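Local coordinates for odorant binding protein, antennal (Anopheles gambiae, PDB 3R1P) that probably binds small odorant molecules in the mosquito antenna as a secreted, all-helical carrier of the PBP/GOBP family, at residues 19-24 / 51-56; 45-50 / 99-104; 89-94 / 108-113. One frame throughout, in Å; residues are numbered along the deposited sequence.

How the contacts relate
All three contacts close on a disulfide, and what surrounds the sulfurs changes with place. Contacts 1 and 2 share helix 44-56 and touch each other, H51 and F54 of contact 1 lying against A103 of contact 2; contact 1 mixes buried and exposed residues, contact 2 is partly buried with none fully exposed. Contact 2 brings its helices closer than contact 1 and adds a lysine that serves a carboxylate and an aromatic face together. Contact 1 has an exposed salt bridge whose hydrogen bond is weak. Contact 3, a surface contact without hydrogen bonds between its segments, shares helix 99-110 with contact 2 and lies across the chain's centre from contact 1, about 20 Å between centres.

Contact 1. Residues 19-24 / 51-56; sequences EICIAE and HCLFDK
C21 and C52 face each other where helices 11-25 and 44-56 pass at 128°, their local axes 9.3 Å apart. The two sulfurs leave their backbones differently: C21 SG is anti to its carbonyl carbon, C52 SG anti to its own backbone N. The bridge, C21 SG to C52 SG at 2.0 Å, is twisted to a chi3 of -74°, which sets C21 CB and C52 CB 3.5 Å apart. On the inner side L53 turns a methyl to the sulfur, CD2 lying 4.2 Å from C21 SG, while the same residue touches the bound palmitic acid. Toward solvent, E24 runs out extended and K56 bends at chi2 (-68°), so that they meet tip to tip; K56 NZ gives E24 OE2 a weak hydrogen bond of 3.2 Å within a salt bridge. I20 crosses the lysine at about a right angle, its CG2 3.9 Å from K56 CE. This is one of the disulfides that tie the helices of a PBP/GOBP-type odorant-binding protein around its ligand. With both cysteines buried and E24 and K56 exposed, the covalent bond is the fixed link, and the ion pair, with only a weak hydrogen bond in it, probably adds a modest attraction.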
ATOM      1  N   GLU A  19      -2.564   8.274  -9.020  1.00 41.62           N
ATOM      2  CA  GLU A  19      -2.628   8.271 -10.486  1.00 41.77           C
ATOM      3  C   GLU A  19      -1.471   7.537 -11.165  1.00 44.49           C
ATOM      4  O   GLU A  19      -1.705   6.813 -12.136  1.00 44.59           O
ATOM      5  CB  GLU A  19      -2.806   9.695 -11.035  1.00 43.53           C
ATOM      6  CG  GLU A  19      -4.184  10.276 -10.745  1.00 56.05           C
ATOM      7  CD  GLU A  19      -4.875  11.060 -11.849  1.00 77.91           C
ATOM      8  OE1 GLU A  19      -4.268  11.291 -12.922  1.00 64.59           O
ATOM      9  OE2 GLU A  19      -6.032  11.477 -11.616  1.00 74.90           O
ATOM     10  N   ILE A  20      -0.244   7.689 -10.644  1.00 40.76           N
ATOM     11  CA  ILE A  20       0.931   6.992 -11.190  1.00 40.59           C
ATOM     12  C   ILE A  20       0.826   5.481 -10.967  1.00 42.67           C
ATOM     13  O   ILE A  20       1.050   4.700 -11.895  1.00 42.13           O
ATOM     14  CB  ILE A  20       2.254   7.594 -10.656  1.00 44.23           C
ATOM     15  CG1 ILE A  20       2.490   8.972 -11.277  1.00 45.31           C
ATOM     16  CG2 ILE A  20       3.470   6.669 -10.901  1.00 44.96           C
ATOM     17  CD1 ILE A  20       3.171   9.878 -10.409  1.00 52.06           C
ATOM     18  N   CYS A  21       0.446   5.080  -9.744  1.00 37.34           N
ATOM     19  CA  CYS A  21       0.337   3.675  -9.393  1.00 35.87           C
ATOM     20  C   CYS A  21      -0.793   2.888 -10.016  1.00 39.25           C
ATOM     21  O   CYS A  21      -0.647   1.680 -10.216  1.00 37.40           O
ATOM     22  CB  CYS A  21       0.480   3.467  -7.892  1.00 34.98           C
ATOM     23  SG  CYS A  21       2.091   4.002  -7.268  1.00 38.31           S
ATOM     24  N   ILE A  22      -1.870   3.584 -10.434  1.00 37.94           N
ATOM     25  CA  ILE A  22      -2.964   2.975 -11.193  1.00 38.33           C
ATOM     26  C   ILE A  22      -2.386   2.593 -12.567  1.00 41.81           C
ATOM     27  O   ILE A  22      -2.605   1.472 -13.043  1.00 41.36           O
ATOM     28  CB  ILE A  22      -4.173   3.956 -11.335  1.00 41.97           C
ATOM     29  CG1 ILE A  22      -5.098   3.850 -10.117  1.00 42.94           C
ATOM     30  CG2 ILE A  22      -4.956   3.739 -12.658  1.00 43.00           C
ATOM     31  CD1 ILE A  22      -6.521   4.440 -10.275  1.00 50.60           C
ATOM     32  N   ALA A  23      -1.638   3.540 -13.181  1.00 38.35           N
ATOM     33  CA  ALA A  23      -1.024   3.403 -14.504  1.00 38.69           C
ATOM     34  C   ALA A  23       0.032   2.304 -14.550  1.00 42.98           C
ATOM     35  O   ALA A  23       0.017   1.494 -15.477  1.00 43.15           O
ATOM     36  CB  ALA A  23      -0.430   4.734 -14.950  1.00 39.40           C
ATOM     37  N   GLU A  24       0.929   2.263 -13.544  1.00 39.25           N
ATOM     38  CA  GLU A  24       1.999   1.268 -13.448  1.00 39.02           C
ATOM     39  C   GLU A  24       1.494  -0.160 -13.205  1.00 42.67           C
ATOM     40  O   GLU A  24       1.912  -1.086 -13.905  1.00 40.99           O
ATOM     41  CB  GLU A  24       3.008   1.660 -12.359  1.00 40.06           C
ATOM     42  CG  GLU A  24       3.935   2.786 -12.773  1.00 52.49           C
ATOM     43  CD  GLU A  24       5.257   2.880 -12.028  1.00 70.83           C
ATOM     44  OE1 GLU A  24       5.602   1.940 -11.275  1.00 63.43           O
ATOM     45  OE2 GLU A  24       5.955   3.904 -12.209  1.00 59.63           O
ATOM     46  N   HIS A  51       2.524  -2.077  -3.885  1.00 24.71           N
ATOM     47  CA  HIS A  51       3.989  -2.110  -4.057  1.00 26.51           C
ATOM     48  C   HIS A  51       4.444  -0.796  -4.669  1.00 32.84           C
ATOM     49  O   HIS A  51       5.404  -0.200  -4.177  1.00 32.25           O
ATOM     50  CB  HIS A  51       4.484  -3.299  -4.908  1.00 27.80           C
ATOM     51  CG  HIS A  51       5.926  -3.136  -5.301  1.00 32.29           C
ATOM     52  ND1 HIS A  51       6.282  -2.722  -6.573  1.00 34.52           N
ATOM     53  CD2 HIS A  51       7.037  -3.168  -4.528  1.00 34.04           C
ATOM     54  CE1 HIS A  51       7.601  -2.600  -6.554  1.00 34.12           C
ATOM     55  NE2 HIS A  51       8.098  -2.861  -5.342  1.00 34.33           N
ATOM     56  N   CYS A  52       3.718  -0.323  -5.712  1.00 31.00           N
ATOM     57  CA  CYS A  52       4.019   0.939  -6.364  1.00 31.68           C
ATOM     58  C   CYS A  52       4.057   2.116  -5.375  1.00 32.45           C
ATOM     59  O   CYS A  52       4.984   2.921  -5.445  1.00 32.97           O
ATOM     60  CB  CYS A  52       3.063   1.197  -7.524  1.00 33.60           C
ATOM     61  SG  CYS A  52       3.328   2.786  -8.341  1.00 37.93           S
ATOM     62  N   LEU A  53       3.068   2.203  -4.440  1.00 25.48           N
ATOM     63  CA  LEU A  53       3.005   3.252  -3.410  1.00 23.94           C
ATOM     64  C   LEU A  53       4.244   3.241  -2.506  1.00 26.22           C
ATOM     65  O   LEU A  53       4.753   4.302  -2.152  1.00 25.35           O
ATOM     66  CB  LEU A  53       1.762   3.084  -2.520  1.00 24.00           C
ATOM     67  CG  LEU A  53       0.384   3.376  -3.090  1.00 28.57           C
ATOM     68  CD1 LEU A  53      -0.684   3.172  -2.005  1.00 28.59           C
ATOM     69  CD2 LEU A  53       0.292   4.797  -3.612  1.00 31.33           C
ATOM     70  N   PHE A  54       4.695   2.044  -2.095  1.00 22.90           N
ATOM     71  CA  PHE A  54       5.880   1.893  -1.247  1.00 22.54           C
ATOM     72  C   PHE A  54       7.158   2.264  -2.004  1.00 25.53           C
ATOM     73  O   PHE A  54       8.017   2.952  -1.452  1.00 24.71           O
ATOM     74  CB  PHE A  54       5.957   0.479  -0.664  1.00 23.52           C
ATOM     75  CG  PHE A  54       4.889   0.148   0.351  1.00 24.27           C
ATOM     76  CD1 PHE A  54       4.376  -1.139   0.447  1.00 25.61           C
ATOM     77  CD2 PHE A  54       4.418   1.116   1.235  1.00 26.24           C
ATOM     78  CE1 PHE A  54       3.427  -1.455   1.419  1.00 26.14           C
ATOM     79  CE2 PHE A  54       3.454   0.804   2.190  1.00 28.86           C
ATOM     80  CZ  PHE A  54       2.962  -0.476   2.272  1.00 26.19           C
ATOM     81  N   ASP A  55       7.258   1.836  -3.263  1.00 24.38           N
ATOM     82  CA  ASP A  55       8.390   2.156  -4.134  1.00 25.51           C
ATOM     83  C   ASP A  55       8.507   3.681  -4.367  1.00 30.59           C
ATOM     84  O   ASP A  55       9.609   4.208  -4.263  1.00 29.82           O
ATOM     85  CB  ASP A  55       8.269   1.397  -5.469  1.00 27.64           C
ATOM     86  CG  ASP A  55       9.416   1.676  -6.418  1.00 40.98           C
ATOM     87  OD1 ASP A  55       9.205   2.421  -7.398  1.00 42.75           O
ATOM     88  OD2 ASP A  55      10.536   1.190  -6.152  1.00 45.94           O
ATOM     89  N   LYS A  56       7.383   4.388  -4.644  1.00 27.66           N
ATOM     90  CA  LYS A  56       7.409   5.845  -4.899  1.00 27.50           C
ATOM     91  C   LYS A  56       7.769   6.685  -3.689  1.00 32.41           C
ATOM     92  O   LYS A  56       8.413   7.726  -3.840  1.00 33.55           O
ATOM     93  CB  LYS A  56       6.106   6.355  -5.540  1.00 28.91           C
ATOM     94  CG  LYS A  56       5.821   5.778  -6.920  1.00 36.07           C
ATOM     95  CD  LYS A  56       6.799   6.253  -7.979  1.00 43.47           C
ATOM     96  CE  LYS A  56       6.702   5.395  -9.215  1.00 54.82           C
ATOM     97  NZ  LYS A  56       7.688   5.812 -10.244  1.00 64.32           N
TER

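Contact 2. Residues 45-50 / 99-104; sequences AAKCYI and KCETAY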
ATOM      1  N   ALA A  45      -3.411  -7.225  -9.581  1.00 30.23           N
ATOM      2  CA  ALA A  45      -3.073  -5.876 -10.038  1.00 29.91           C
ATOM      3  C   ALA A  45      -3.181  -4.822  -8.928  1.00 33.97           C
ATOM      4  O   ALA A  45      -2.445  -3.828  -8.970  1.00 33.94           O
ATOM      5  CB  ALA A  45      -3.959  -5.492 -11.218  1.00 30.98           C
ATOM      6  N   ALA A  46      -4.110  -5.012  -7.956  1.00 28.99           N
ATOM      7  CA  ALA A  46      -4.271  -4.067  -6.843  1.00 28.50           C
ATOM      8  C   ALA A  46      -3.143  -4.233  -5.823  1.00 29.79           C
ATOM      9  O   ALA A  46      -2.745  -3.254  -5.185  1.00 29.28           O
ATOM     10  CB  ALA A  46      -5.626  -4.255  -6.176  1.00 29.26           C
ATOM     11  N   LYS A  47      -2.631  -5.474  -5.680  1.00 25.85           N
ATOM     12  CA  LYS A  47      -1.491  -5.812  -4.807  1.00 25.05           C
ATOM     13  C   LYS A  47      -0.241  -5.116  -5.336  1.00 29.64           C
ATOM     14  O   LYS A  47       0.564  -4.637  -4.539  1.00 28.37           O
ATOM     15  CB  LYS A  47      -1.271  -7.328  -4.731  1.00 26.10           C
ATOM     16  CG  LYS A  47      -2.399  -8.068  -4.024  1.00 28.82           C
ATOM     17  CD  LYS A  47      -2.107  -9.539  -3.947  1.00 28.82           C
ATOM     18  CE  LYS A  47      -3.160 -10.267  -3.154  1.00 31.91           C
ATOM     19  NZ  LYS A  47      -2.791 -11.690  -2.959  1.00 32.04           N
ATOM     20  N   CYS A  48      -0.113  -5.008  -6.690  1.00 27.13           N
ATOM     21  CA  CYS A  48       0.990  -4.297  -7.341  1.00 26.08           C
ATOM     22  C   CYS A  48       0.876  -2.794  -7.162  1.00 31.26           C
ATOM     23  O   CYS A  48       1.909  -2.127  -7.047  1.00 31.48           O
ATOM     24  CB  CYS A  48       1.135  -4.697  -8.806  1.00 26.16           C
ATOM     25  SG  CYS A  48       1.661  -6.412  -9.054  1.00 29.55           S
ATOM     26  N   TYR A  49      -0.378  -2.258  -7.066  1.00 26.62           N
ATOM     27  CA  TYR A  49      -0.632  -0.836  -6.807  1.00 25.85           C
ATOM     28  C   TYR A  49      -0.006  -0.453  -5.447  1.00 27.47           C
ATOM     29  O   TYR A  49       0.617   0.600  -5.327  1.00 26.64           O
ATOM     30  CB  TYR A  49      -2.159  -0.541  -6.841  1.00 26.72           C
ATOM     31  CG  TYR A  49      -2.553   0.801  -6.260  1.00 28.85           C
ATOM     32  CD1 TYR A  49      -2.642   1.934  -7.063  1.00 30.80           C
ATOM     33  CD2 TYR A  49      -2.862   0.936  -4.906  1.00 28.96           C
ATOM     34  CE1 TYR A  49      -2.984   3.178  -6.527  1.00 31.75           C
ATOM     35  CE2 TYR A  49      -3.227   2.168  -4.365  1.00 29.33           C
ATOM     36  CZ  TYR A  49      -3.284   3.288  -5.176  1.00 34.26           C
ATOM     37  OH  TYR A  49      -3.628   4.504  -4.630  1.00 28.71           O
ATOM     38  N   ILE A  50      -0.179  -1.323  -4.436  1.00 22.50           N
ATOM     39  CA  ILE A  50       0.369  -1.141  -3.089  1.00 22.23           C
ATOM     40  C   ILE A  50       1.904  -1.116  -3.148  1.00 26.79           C
ATOM     41  O   ILE A  50       2.506  -0.216  -2.541  1.00 26.39           O
ATOM     42  CB  ILE A  50      -0.167  -2.196  -2.091  1.00 25.14           C
ATOM     43  CG1 ILE A  50      -1.723  -2.213  -2.068  1.00 25.31           C
ATOM     44  CG2 ILE A  50       0.429  -1.951  -0.693  1.00 24.41           C
ATOM     45  CD1 ILE A  50      -2.372  -3.411  -1.297  1.00 29.56           C
ATOM     46  N   LYS A  99       7.176  -9.019  -5.325  1.00 19.66           N
ATOM     47  CA  LYS A  99       7.125  -7.647  -4.804  1.00 19.52           C
ATOM     48  C   LYS A  99       5.692  -7.214  -4.452  1.00 23.53           C
ATOM     49  O   LYS A  99       5.475  -6.553  -3.440  1.00 21.80           O
ATOM     50  CB  LYS A  99       7.730  -6.654  -5.815  1.00 21.56           C
ATOM     51  CG  LYS A  99       9.222  -6.814  -6.035  1.00 31.44           C
ATOM     52  CD  LYS A  99       9.778  -5.672  -6.893  1.00 33.40           C
ATOM     53  CE  LYS A  99      11.295  -5.605  -6.827  1.00 41.67           C
ATOM     54  NZ  LYS A  99      11.947  -6.780  -7.467  1.00 49.52           N
ATOM     55  N   CYS A 100       4.713  -7.609  -5.292  1.00 21.98           N
ATOM     56  CA  CYS A 100       3.315  -7.260  -5.056  1.00 22.45           C
ATOM     57  C   CYS A 100       2.740  -8.023  -3.874  1.00 23.06           C
ATOM     58  O   CYS A 100       2.017  -7.425  -3.077  1.00 22.09           O
ATOM     59  CB  CYS A 100       2.492  -7.456  -6.323  1.00 24.54           C
ATOM     60  SG  CYS A 100       3.229  -6.673  -7.776  1.00 29.35           S
ATOM     61  N   GLU A 101       3.086  -9.313  -3.731  1.00 19.00           N
ATOM     62  CA  GLU A 101       2.644 -10.130  -2.593  1.00 19.14           C
ATOM     63  C   GLU A 101       3.284  -9.622  -1.289  1.00 21.93           C
ATOM     64  O   GLU A 101       2.612  -9.577  -0.258  1.00 21.49           O
ATOM     65  CB  GLU A 101       2.970 -11.612  -2.811  1.00 20.66           C
ATOM     66  CG  GLU A 101       2.134 -12.271  -3.900  1.00 31.55           C
ATOM     67  CD  GLU A 101       0.641 -12.444  -3.656  1.00 54.69           C
ATOM     68  OE1 GLU A 101       0.144 -12.143  -2.543  1.00 37.42           O
ATOM     69  OE2 GLU A 101      -0.028 -12.937  -4.591  1.00 54.69           O
ATOM     70  N   THR A 102       4.562  -9.192  -1.351  1.00 16.25           N
ATOM     71  CA  THR A 102       5.276  -8.647  -0.185  1.00 14.95           C
ATOM     72  C   THR A 102       4.550  -7.397   0.341  1.00 18.74           C
ATOM     73  O   THR A 102       4.336  -7.282   1.547  1.00 17.70           O
ATOM     74  CB  THR A 102       6.761  -8.364  -0.537  1.00 16.75           C
ATOM     75  OG1 THR A 102       7.418  -9.590  -0.867  1.00 18.28           O
ATOM     76  CG2 THR A 102       7.516  -7.678   0.603  1.00 15.77           C
ATOM     77  N   ALA A 103       4.168  -6.466  -0.569  1.00 18.24           N
ATOM     78  CA  ALA A 103       3.479  -5.224  -0.194  1.00 19.54           C
ATOM     79  C   ALA A 103       2.087  -5.497   0.366  1.00 23.52           C
ATOM     80  O   ALA A 103       1.710  -4.899   1.385  1.00 21.40           O
ATOM     81  CB  ALA A 103       3.390  -4.279  -1.381  1.00 20.66           C
ATOM     82  N   TYR A 104       1.335  -6.407  -0.291  1.00 20.56           N
ATOM     83  CA  TYR A 104       0.012  -6.813   0.169  1.00 20.65           C
ATOM     84  C   TYR A 104       0.072  -7.430   1.574  1.00 24.68           C
ATOM     85  O   TYR A 104      -0.692  -7.014   2.450  1.00 25.49           O
ATOM     86  CB  TYR A 104      -0.641  -7.789  -0.828  1.00 22.50           C
ATOM     87  CG  TYR A 104      -1.918  -8.408  -0.299  1.00 24.52           C
ATOM     88  CD1 TYR A 104      -3.117  -7.688  -0.293  1.00 27.12           C
ATOM     89  CD2 TYR A 104      -1.929  -9.702   0.211  1.00 24.95           C
ATOM     90  CE1 TYR A 104      -4.292  -8.248   0.212  1.00 28.76           C
ATOM     91  CE2 TYR A 104      -3.096 -10.268   0.720  1.00 25.84           C
ATOM     92  CZ  TYR A 104      -4.276  -9.541   0.709  1.00 35.12           C
ATOM     93  OH  TYR A 104      -5.421 -10.096   1.226  1.00 37.35           O
TER
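K47 has the largest share of this interface, lying across helix 99-110 with its chain extended from CG to NZ. Its methylene CE sits over the centre of the Y104 ring, 3.6 Å from the centroid, a CH-pi contact; NZ, further out over the same face, makes a cation-pi contact at 4.2 Å from that centroid. The ammonium also gives a hydrogen bond to the syn lone pair of E101 OE1, with K47 NZ 3.0 Å away, and a weak one to E101 OE2. E101 reaches it by folding back at chi2 (-67°), since its CB points away from helix 44-56. Next along, C100 bonds through SG to C48 SG, one of the helix-linking disulfides of this PBP/GOBP-family fold, with chi3 at 97°. The link falls where the local axes are 7.4 Å apart and cross at 73°, with C48 CA and C100 CA only 4.4 Å from each other. Y104, its CG anti to the backbone N, is held at its far end by a hydrogen bond between OH and K108 NZ, and it leans on V40 and T42. I50 CD1 lies at its edge, while I50 CG2 meets A103 CB at 3.8 Å.

Contact 3. Residues 89-94 / 108-113; sequences RECSHI and KCYFNA
The disulfide between C91 SG and C109 SG, 2.0 Å long, is the centre of this contact, and it comes near the C-terminal ends of two helices. C91 carries its sulfur anti to the carbonyl carbon, C109 carries its own anti to the backbone N (chi1 -179°), and the bridge closes with a chi3 of -74°. C91 CA and C109 CA are left 5.6 Å apart. With C21-C52 and C48-C100 it completes the three interlocked disulfides of the classical PBP/GOBP fold, C35-C121 being an additional one here.

Three side chains pack round the sulfurs. I94 presents its terminal methyl, CD1 lying 3.6 Å from C109 CB and a little further from the sulfur. From the Y110 side, CB of the tyrosine is 3.9 Å from C91 CB, and its ring is set obliquely to that carbon. E90 adds the methylene of its extended chain, CG being 4.0 Å from C109 SG. No hydrogen bond runs between the two segments, so apart from the covalent link the contact is held by van der Waals packing.

Further out, the partners are fixed by their own neighbours. Y110 OH is hydrogen-bonded to T88 OG1, tying the far end of the ring to the start of helix 88-91. The carbonyl of S92, just past the end of that helix, receives a hydrogen bond from R66 NH1. I94 also leans on E105 and T106, one turn before C109 on helix 99-110.

The whole pairing thus staples the short helix 88-91 and its exit loop to the C-terminal end of helix 99-110. Helix 69-72 joins it through L69, which touches C91, S92 and Y110, while F111, the first residue to leave the helix, packs its ring on helix 114-125, edge-to-face with F120.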
ATOM      1  N   ARG A  89       7.691  -3.977  14.011  1.00 29.28           N
ATOM      2  CA  ARG A  89       8.825  -4.843  13.770  1.00 28.16           C
ATOM      3  C   ARG A  89       8.497  -6.136  12.980  1.00 28.53           C
ATOM      4  O   ARG A  89       9.161  -6.399  11.994  1.00 26.02           O
ATOM      5  CB  ARG A  89       9.630  -5.083  15.054  1.00 30.07           C
ATOM      6  CG  ARG A  89       8.959  -6.022  16.042  1.00 44.46           C
ATOM      7  CD  ARG A  89       8.901  -5.491  17.449  1.00 58.61           C
ATOM      8  NE  ARG A  89       8.267  -6.480  18.314  1.00 69.39           N
ATOM      9  CZ  ARG A  89       7.668  -6.214  19.466  1.00 80.99           C
ATOM     10  NH1 ARG A  89       7.621  -4.971  19.927  1.00 67.83           N
ATOM     11  NH2 ARG A  89       7.110  -7.192  20.170  1.00 63.58           N
ATOM     12  N   GLU A  90       7.441  -6.883  13.356  1.00 25.66           N
ATOM     13  CA  GLU A  90       7.128  -8.108  12.631  1.00 25.33           C
ATOM     14  C   GLU A  90       6.684  -7.879  11.179  1.00 26.32           C
ATOM     15  O   GLU A  90       7.173  -8.550  10.262  1.00 24.94           O
ATOM     16  CB  GLU A  90       6.201  -9.052  13.428  1.00 27.48           C
ATOM     17  CG  GLU A  90       4.724  -9.009  13.097  1.00 36.88           C
ATOM     18  CD  GLU A  90       3.918 -10.129  13.726  1.00 56.79           C
ATOM     19  OE1 GLU A  90       3.486 -11.039  12.983  1.00 37.82           O
ATOM     20  OE2 GLU A  90       3.714 -10.094  14.961  1.00 48.04           O
ATOM     21  N   CYS A  91       5.796  -6.889  10.983  1.00 19.33           N
ATOM     22  CA  CYS A  91       5.262  -6.569   9.672  1.00 17.94           C
ATOM     23  C   CYS A  91       6.308  -5.959   8.746  1.00 19.45           C
ATOM     24  O   CYS A  91       6.158  -6.062   7.533  1.00 18.52           O
ATOM     25  CB  CYS A  91       4.038  -5.673   9.794  1.00 17.80           C
ATOM     26  SG  CYS A  91       2.723  -6.328  10.857  1.00 21.68           S
ATOM     27  N   SER A  92       7.376  -5.353   9.306  1.00 16.88           N
ATOM     28  CA  SER A  92       8.445  -4.760   8.488  1.00 16.42           C
ATOM     29  C   SER A  92       9.520  -5.783   8.074  1.00 17.20           C
ATOM     30  O   SER A  92      10.504  -5.406   7.456  1.00 15.90           O
ATOM     31  CB  SER A  92       9.069  -3.553   9.186  1.00 21.17           C
ATOM     32  OG  SER A  92       9.662  -3.917  10.421  1.00 34.47           O
ATOM     33  N   HIS A  93       9.323  -7.069   8.375  1.00 14.83           N
ATOM     34  CA  HIS A  93      10.286  -8.102   7.995  1.00 14.43           C
ATOM     35  C   HIS A  93       9.664  -9.194   7.116  1.00 18.29           C
ATOM     36  O   HIS A  93      10.220 -10.281   6.983  1.00 18.83           O
ATOM     37  CB  HIS A  93      10.990  -8.686   9.216  1.00 15.21           C
ATOM     38  CG  HIS A  93      11.881  -7.713   9.914  1.00 18.54           C
ATOM     39  ND1 HIS A  93      13.226  -7.665   9.644  1.00 20.64           N
ATOM     40  CD2 HIS A  93      11.584  -6.754  10.823  1.00 20.58           C
ATOM     41  CE1 HIS A  93      13.709  -6.695  10.401  1.00 19.99           C
ATOM     42  NE2 HIS A  93      12.759  -6.134  11.143  1.00 20.55           N
ATOM     43  N   ILE A  94       8.522  -8.893   6.506  1.00 14.10           N
ATOM     44  CA  ILE A  94       7.837  -9.815   5.603  1.00 15.04           C
ATOM     45  C   ILE A  94       8.503  -9.712   4.233  1.00 20.32           C
ATOM     46  O   ILE A  94       8.587  -8.614   3.670  1.00 19.14           O
ATOM     47  CB  ILE A  94       6.310  -9.518   5.540  1.00 17.70           C
ATOM     48  CG1 ILE A  94       5.606  -9.810   6.902  1.00 18.30           C
ATOM     49  CG2 ILE A  94       5.638 -10.254   4.362  1.00 18.39           C
ATOM     50  CD1 ILE A  94       4.203  -9.253   7.021  1.00 20.83           C
ATOM     51  N   LYS A 108      -1.659  -6.110   5.103  1.00 18.64           N
ATOM     52  CA  LYS A 108      -2.544  -7.040   5.828  1.00 19.40           C
ATOM     53  C   LYS A 108      -2.103  -7.206   7.281  1.00 24.32           C
ATOM     54  O   LYS A 108      -2.935  -7.176   8.183  1.00 25.61           O
ATOM     55  CB  LYS A 108      -2.581  -8.411   5.128  1.00 21.07           C
ATOM     56  CG  LYS A 108      -3.474  -8.442   3.886  1.00 37.75           C
ATOM     57  CD  LYS A 108      -4.984  -8.211   4.166  1.00 45.19           C
ATOM     58  CE  LYS A 108      -5.666  -9.327   4.945  1.00 50.10           C
ATOM     59  NZ  LYS A 108      -5.707 -10.620   4.192  1.00 59.00           N
ATOM     60  N   CYS A 109      -0.782  -7.340   7.496  1.00 20.41           N
ATOM     61  CA  CYS A 109      -0.157  -7.496   8.804  1.00 20.02           C
ATOM     62  C   CYS A 109      -0.293  -6.209   9.644  1.00 26.98           C
ATOM     63  O   CYS A 109      -0.742  -6.268  10.788  1.00 27.61           O
ATOM     64  CB  CYS A 109       1.307  -7.899   8.608  1.00 19.19           C
ATOM     65  SG  CYS A 109       2.256  -8.169  10.126  1.00 22.17           S
ATOM     66  N   TYR A 110       0.125  -5.062   9.073  1.00 25.95           N
ATOM     67  CA  TYR A 110       0.204  -3.761   9.741  1.00 27.17           C
ATOM     68  C   TYR A 110      -1.092  -2.967   9.881  1.00 32.94           C
ATOM     69  O   TYR A 110      -1.357  -2.430  10.956  1.00 31.76           O
ATOM     70  CB  TYR A 110       1.323  -2.918   9.121  1.00 28.70           C
ATOM     71  CG  TYR A 110       1.812  -1.804  10.016  1.00 31.03           C
ATOM     72  CD1 TYR A 110       2.522  -2.080  11.184  1.00 33.26           C
ATOM     73  CD2 TYR A 110       1.587  -0.472   9.687  1.00 32.11           C
ATOM     74  CE1 TYR A 110       2.959  -1.057  12.026  1.00 34.86           C
ATOM     75  CE2 TYR A 110       2.047   0.563  10.504  1.00 33.16           C
ATOM     76  CZ  TYR A 110       2.749   0.267  11.664  1.00 42.68           C
ATOM     77  OH  TYR A 110       3.208   1.282  12.478  1.00 47.57           O
ATOM     78  N   PHE A 111      -1.870  -2.852   8.794  1.00 31.72           N
ATOM     79  CA  PHE A 111      -3.142  -2.123   8.802  1.00 33.16           C
ATOM     80  C   PHE A 111      -4.304  -3.110   8.943  1.00 40.61           C
ATOM     81  O   PHE A 111      -5.113  -3.270   8.035  1.00 40.09           O
ATOM     82  CB  PHE A 111      -3.275  -1.194   7.570  1.00 34.55           C
ATOM     83  CG  PHE A 111      -2.135  -0.212   7.419  1.00 36.07           C
ATOM     84  CD1 PHE A 111      -1.170  -0.386   6.434  1.00 39.46           C
ATOM     85  CD2 PHE A 111      -2.003   0.867   8.289  1.00 38.37           C
ATOM     86  CE1 PHE A 111      -0.117   0.526   6.295  1.00 40.49           C
ATOM     87  CE2 PHE A 111      -0.941   1.770   8.157  1.00 41.42           C
ATOM     88  CZ  PHE A 111      -0.012   1.600   7.156  1.00 39.73           C
ATOM     89  N   ASN A 112      -4.346  -3.802  10.092  1.00 40.64           N
ATOM     90  CA  ASN A 112      -5.354  -4.818  10.404  1.00 42.04           C
ATOM     91  C   ASN A 112      -6.724  -4.234  10.782  1.00 48.05           C
ATOM     92  O   ASN A 112      -7.740  -4.902  10.577  1.00 48.63           O
ATOM     93  CB  ASN A 112      -4.843  -5.782  11.486  1.00 44.12           C
ATOM     94  CG  ASN A 112      -4.239  -5.114  12.705  1.00 66.55           C
ATOM     95  OD1 ASN A 112      -4.677  -4.052  13.166  1.00 59.82           O
ATOM     96  ND2 ASN A 112      -3.182  -5.705  13.224  1.00 59.54           N
ATOM     97  N   ALA A 113      -6.749  -3.002  11.344  1.00 44.74           N
ATOM     98  CA  ALA A 113      -7.985  -2.320  11.740  1.00 44.66           C
ATOM     99  C   ALA A 113      -8.669  -1.688  10.529  1.00 48.52           C
ATOM    100  O   ALA A 113      -8.005  -1.076   9.694  1.00 47.57           O
ATOM    101  CB  ALA A 113      -7.705  -1.264  12.800  1.00 45.34           C
TER